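Local coordinates for alpha-1,2-mannosidase (Bacteroides thetaiotaomicron, PDB 2WW2), which hydrolyses alpha-mannosides with inversion of configuration as a calcium-dependent glycoside hydrolase of family 92, at residues T197-D201 with T202-H206; Q397-A401 with E402-E406. All blocks are in the same frame, centred on the assembly; numbering follows the deposited sequence.

Interaction 1 (T197-D201 with T202-H206)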
loop_
_atom_site.group_PDB
_atom_site.type_symbol
_atom_site.label_atom_id
_atom_site.label_comp_id
_atom_site.label_asym_id
_atom_site.label_seq_id
_atom_site.Cartn_x
_atom_site.Cartn_y
_atom_site.Cartn_z
ATOM N N THR A 197 -56.389 11.149 -0.409
ATOM C CA THR A 197 -55.242 11.474 0.407
ATOM C C THR A 197 -54.756 10.231 1.117
ATOM O O THR A 197 -55.453 9.223 1.171
ATOM C CB THR A 197 -55.574 12.565 1.442
ATOM O OG1 THR A 197 -56.758 12.192 2.159
ATOM C CG2 THR A 197 -55.807 13.899 0.750
ATOM N N TYR A 198 -53.560 10.320 1.682
ATOM C CA TYR A 198 -52.944 9.208 2.387
ATOM C C TYR A 198 -52.220 9.834 3.557
ATOM O O TYR A 198 -51.546 10.854 3.395
ATOM C CB TYR A 198 -51.958 8.499 1.442
ATOM C CG TYR A 198 -51.029 7.468 2.061
ATOM C CD1 TYR A 198 -51.471 6.175 2.342
ATOM C CD2 TYR A 198 -49.688 7.768 2.296
ATOM C CE1 TYR A 198 -50.612 5.228 2.883
ATOM C CE2 TYR A 198 -48.822 6.834 2.831
ATOM C CZ TYR A 198 -49.287 5.569 3.122
ATOM O OH TYR A 198 -48.427 4.651 3.659
ATOM N N ASN A 199 -52.366 9.233 4.731
ATOM C CA ASN A 199 -51.825 9.808 5.958
ATOM C C ASN A 199 -50.733 8.940 6.573
ATOM O O ASN A 199 -50.437 9.063 7.763
ATOM C CB ASN A 199 -52.938 9.995 6.978
ATOM C CG ASN A 199 -53.544 8.667 7.418
ATOM O OD1 ASN A 199 -53.110 7.588 6.978
ATOM N ND2 ASN A 199 -54.551 8.737 8.279
ATOM N N GLY A 200 -50.135 8.070 5.758
ATOM C CA GLY A 200 -49.053 7.204 6.210
ATOM C C GLY A 200 -49.591 5.867 6.697
ATOM O O GLY A 200 -48.831 4.947 6.986
ATOM N N ASP A 201 -50.910 5.756 6.790
ATOM C CA ASP A 201 -51.519 4.530 7.253
ATOM C C ASP A 201 -52.645 4.093 6.332
ATOM O O ASP A 201 -52.727 2.935 5.953
ATOM C CB ASP A 201 -52.083 4.737 8.647
ATOM C CG ASP A 201 -52.503 3.436 9.296
ATOM O OD1 ASP A 201 -51.614 2.702 9.791
ATOM O OD2 ASP A 201 -53.716 3.159 9.329
ATOM N N THR A 202 -53.525 5.029 6.001
ATOM C CA THR A 202 -54.721 4.732 5.236
ATOM C C THR A 202 -54.790 5.598 3.988
ATOM O O THR A 202 -54.500 6.794 4.037
ATOM C CB THR A 202 -55.984 5.015 6.086
ATOM O OG1 THR A 202 -55.827 4.404 7.369
ATOM C CG2 THR A 202 -57.237 4.458 5.427
ATOM N N LEU A 203 -55.198 4.987 2.881
ATOM C CA LEU A 203 -55.561 5.723 1.678
ATOM C C LEU A 203 -57.053 6.082 1.737
ATOM O O LEU A 203 -57.903 5.206 1.835
ATOM C CB LEU A 203 -55.270 4.873 0.438
ATOM C CG LEU A 203 -55.749 5.364 -0.925
ATOM C CD1 LEU A 203 -55.288 6.806 -1.216
ATOM C CD2 LEU A 203 -55.251 4.416 -1.992
ATOM N N LEU A 204 -57.362 7.371 1.678
ATOM C CA LEU A 204 -58.751 7.824 1.822
ATOM C C LEU A 204 -59.270 8.436 0.528
ATOM O O LEU A 204 -58.988 9.595 0.226
ATOM C CB LEU A 204 -58.833 8.846 2.944
ATOM C CG LEU A 204 -58.310 8.321 4.291
ATOM C CD1 LEU A 204 -57.657 9.413 5.145
ATOM C CD2 LEU A 204 -59.427 7.609 5.027
ATOM N N HIS A 205 -60.038 7.669 -0.236
ATOM C CA HIS A 205 -60.573 8.180 -1.506
ATOM C C HIS A 205 -61.569 9.338 -1.316
ATOM O O HIS A 205 -62.316 9.362 -0.341
ATOM C CB HIS A 205 -61.184 7.031 -2.304
ATOM C CG HIS A 205 -60.222 5.910 -2.554
ATOM N ND1 HIS A 205 -59.297 5.937 -3.578
ATOM C CD2 HIS A 205 -60.015 4.746 -1.891
ATOM C CE1 HIS A 205 -58.581 4.828 -3.554
ATOM N NE2 HIS A 205 -58.987 4.092 -2.534
ATOM N N HIS A 206 -61.562 10.299 -2.241
ATOM C CA HIS A 206 -62.464 11.466 -2.198
ATOM C C HIS A 206 -62.083 12.510 -1.152
ATOM O O HIS A 206 -62.613 13.616 -1.162
ATOM C CB HIS A 206 -63.933 11.056 -1.972
ATOM C CG HIS A 206 -64.509 10.243 -3.083
ATOM N ND1 HIS A 206 -64.534 8.866 -3.056
ATOM C CD2 HIS A 206 -65.079 10.608 -4.258
ATOM C CE1 HIS A 206 -65.098 8.415 -4.162
ATOM N NE2 HIS A 206 -65.440 9.452 -4.907
HETATM O O HOH W 1 -55.840 6.508 9.396
#
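The ring of Tyr198 lies beside the start of the returning strand, its CD1 3.5 Å from the carbonyl O of Thr202 and its edge turned to the backbone N of Leu203. With CG anti to the backbone N (chi1 169°), the ring extends alongside the turn, and the backbone N of Gly200 lies above the rim of one face. The loop belongs to a beta hairpin, in which Thr197 and Leu204 form an antiparallel hydrogen-bonded pair and Tyr198 and Leu203 the non-hydrogen-bonded pair next to it. The two bonds of the former run from Leu204 N to Thr197 O (2.7 Å) and from Thr197 N to Leu204 O (3.1 Å).

Asn199 organises the turn. Its OD1 accepts from Asp201 N at 2.9 Å, an Asx turn, and from Thr202 N at 2.8 Å with an N-H...O angle of 174°, so a single amide oxygen grips two backbone donors. These bonds fix the amide's rotation and direct ND2 to a water 2.8 Å away, which also bonds Thr202 OG1. Gly200, with phi 92°, takes the positive-phi position of the turn.

On the face bearing Thr197 and Leu204, Thr197 OG1 comes 4.0 Å from Leu204 CB. Strand 194-198 also pairs with strand 216-221, where Tyr198 bonds Cys216 through the backbone; Tyr198 and Leu203 touch Met91 on one face of the hairpin, while Thr197 and Asn199 reach strand 209-212.

Interaction 2 (Q397-A401 with E402-E406)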
loop_
_atom_site.group_PDB
_atom_site.type_symbol
_atom_site.label_atom_id
_atom_site.label_comp_id
_atom_site.label_asym_id
_atom_site.label_seq_id
_atom_site.Cartn_x
_atom_site.Cartn_y
_atom_site.Cartn_z
ATOM N N GLN A 397 -17.661 45.706 -2.148
ATOM C CA GLN A 397 -17.763 46.338 -0.845
ATOM C C GLN A 397 -19.189 46.788 -0.583
ATOM O O GLN A 397 -19.484 47.972 -0.591
ATOM C CB GLN A 397 -16.775 47.515 -0.762
ATOM C CG GLN A 397 -15.328 47.053 -0.946
ATOM C CD GLN A 397 -14.309 48.178 -0.866
ATOM O OE1 GLN A 397 -14.665 49.356 -0.782
ATOM N NE2 GLN A 397 -13.021 47.813 -0.856
ATOM N N THR A 398 -20.072 45.827 -0.352
ATOM C CA THR A 398 -21.483 46.115 -0.133
ATOM C C THR A 398 -21.831 46.135 1.350
ATOM O O THR A 398 -22.850 46.673 1.736
ATOM C CB THR A 398 -22.382 45.086 -0.831
ATOM O OG1 THR A 398 -22.042 43.764 -0.392
ATOM C CG2 THR A 398 -22.175 45.163 -2.344
ATOM N N VAL A 399 -21.005 45.514 2.176
ATOM C CA VAL A 399 -21.231 45.529 3.615
ATOM C C VAL A 399 -20.612 46.782 4.242
ATOM O O VAL A 399 -19.715 47.409 3.667
ATOM C CB VAL A 399 -20.649 44.269 4.280
ATOM C CG1 VAL A 399 -21.306 43.001 3.692
ATOM C CG2 VAL A 399 -19.122 44.214 4.084
ATOM N N ASP A 400 -21.097 47.142 5.421
ATOM C CA ASP A 400 -20.507 48.218 6.183
ATOM C C ASP A 400 -19.196 47.740 6.823
ATOM O O ASP A 400 -19.169 46.717 7.508
ATOM C CB ASP A 400 -21.472 48.657 7.273
ATOM C CG ASP A 400 -20.870 49.697 8.177
ATOM O OD1 ASP A 400 -20.820 50.875 7.765
ATOM O OD2 ASP A 400 -20.425 49.343 9.285
ATOM N N ALA A 401 -18.119 48.484 6.598
ATOM C CA ALA A 401 -16.794 48.092 7.060
ATOM C C ALA A 401 -16.744 47.809 8.560
ATOM O O ALA A 401 -16.183 46.801 8.991
ATOM C CB ALA A 401 -15.757 49.176 6.696
ATOM N N GLU A 402 -17.301 48.719 9.355
ATOM C CA GLU A 402 -17.217 48.587 10.811
ATOM C C GLU A 402 -18.027 47.412 11.324
ATOM O O GLU A 402 -17.598 46.716 12.243
ATOM C CB GLU A 402 -17.687 49.871 11.502
ATOM C CG GLU A 402 -16.831 51.072 11.190
ATOM C CD GLU A 402 -15.728 51.259 12.189
ATOM O OE1 GLU A 402 -15.421 50.288 12.925
ATOM O OE2 GLU A 402 -15.185 52.388 12.261
ATOM N N LYS A 403 -19.211 47.220 10.753
ATOM C CA LYS A 403 -20.067 46.094 11.130
ATOM C C LYS A 403 -19.391 44.782 10.726
ATOM O O LYS A 403 -19.392 43.805 11.491
ATOM C CB LYS A 403 -21.447 46.219 10.467
ATOM C CG LYS A 403 -22.312 44.955 10.543
ATOM C CD LYS A 403 -22.742 44.622 11.984
ATOM C CE LYS A 403 -24.008 45.351 12.382
ATOM N NZ LYS A 403 -24.162 45.384 13.872
ATOM N N ALA A 404 -18.812 44.752 9.525
ATOM C CA ALA A 404 -18.117 43.536 9.080
ATOM C C ALA A 404 -16.935 43.224 10.000
ATOM O O ALA A 404 -16.743 42.080 10.398
ATOM C CB ALA A 404 -17.659 43.651 7.617
ATOM N N LEU A 405 -16.151 44.244 10.352
ATOM C CA LEU A 405 -15.018 44.010 11.240
ATOM C C LEU A 405 -15.474 43.448 12.596
ATOM O O LEU A 405 -14.815 42.575 13.175
ATOM C CB LEU A 405 -14.216 45.296 11.458
ATOM C CG LEU A 405 -12.981 45.114 12.358
ATOM C CD1 LEU A 405 -12.056 43.997 11.853
ATOM C CD2 LEU A 405 -12.212 46.423 12.495
ATOM N N GLU A 406 -16.578 43.990 13.117
ATOM C CA GLU A 406 -17.101 43.572 14.418
ATOM C C GLU A 406 -17.496 42.100 14.360
ATOM O O GLU A 406 -17.172 41.320 15.261
ATOM C CB GLU A 406 -18.304 44.438 14.787
ATOM C CG GLU A 406 -19.153 43.927 15.934
ATOM C CD GLU A 406 -20.515 44.633 15.997
ATOM O OE1 GLU A 406 -20.539 45.835 16.311
ATOM O OE2 GLU A 406 -21.555 43.987 15.736
HETATM O O HOH W 2 -17.928 51.490 8.344
#
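The backbone runs from an extended approach at Val399 and Asp400 into the first turn of helix 401-413, with Asp400 as its N-cap. Two main-chain bonds open the helix: Ala404 N to Asp400 O (2.8 Å) and Leu405 N to Ala401 O (2.9 Å).

The capping side chain has CG anti to its own backbone N (chi1 175°), which brings OD2 to the backbone N of Lys403, on the solvent side of the first turn. There OD2 accepts from Lys403 N at 2.9 Å, met on the anti side and 18° out of the carboxylate plane. Such a negative group at the N-terminal end probably interacts well with the helix dipole. On the inner side, Val399 CG2 packs against Ala404 CB at 3.9 Å, and the pair continues into the domain: Val399 touches Trp392 and Ile358, Ala404 touches Phe461 of helix 444-465.

Glu402 leads away from the cap to a salt bridge with Lys467, while Lys403, bent at chi2 and chi3, makes a long, weak salt bridge to Glu406. The other carboxylate oxygen, Asp400 OD1, accepts from a water 3.0 Å away that in turn accepts from Glu402 N, also at 3.0 Å.

Overall arrangement
Interactions 1 and 2 lie in different parts of the chain, the first within the family's N-terminal domain range and the second within the catalytic one; their centres are about 53 Å apart and they share no element. Both are local, and in both a side-chain oxygen accepts from backbone N-H, two of them at the amide of Asn199 and one at the carboxylate of Asp400, and a water bridges nearby. The hairpin of 197-206 is a surface contact held chiefly by strand pairing and a polar turn. The 397-406 contact is partly buried: its polar cap faces outward, whereas its apolar side is covered by helices 347-364, 383-393 and 444-465.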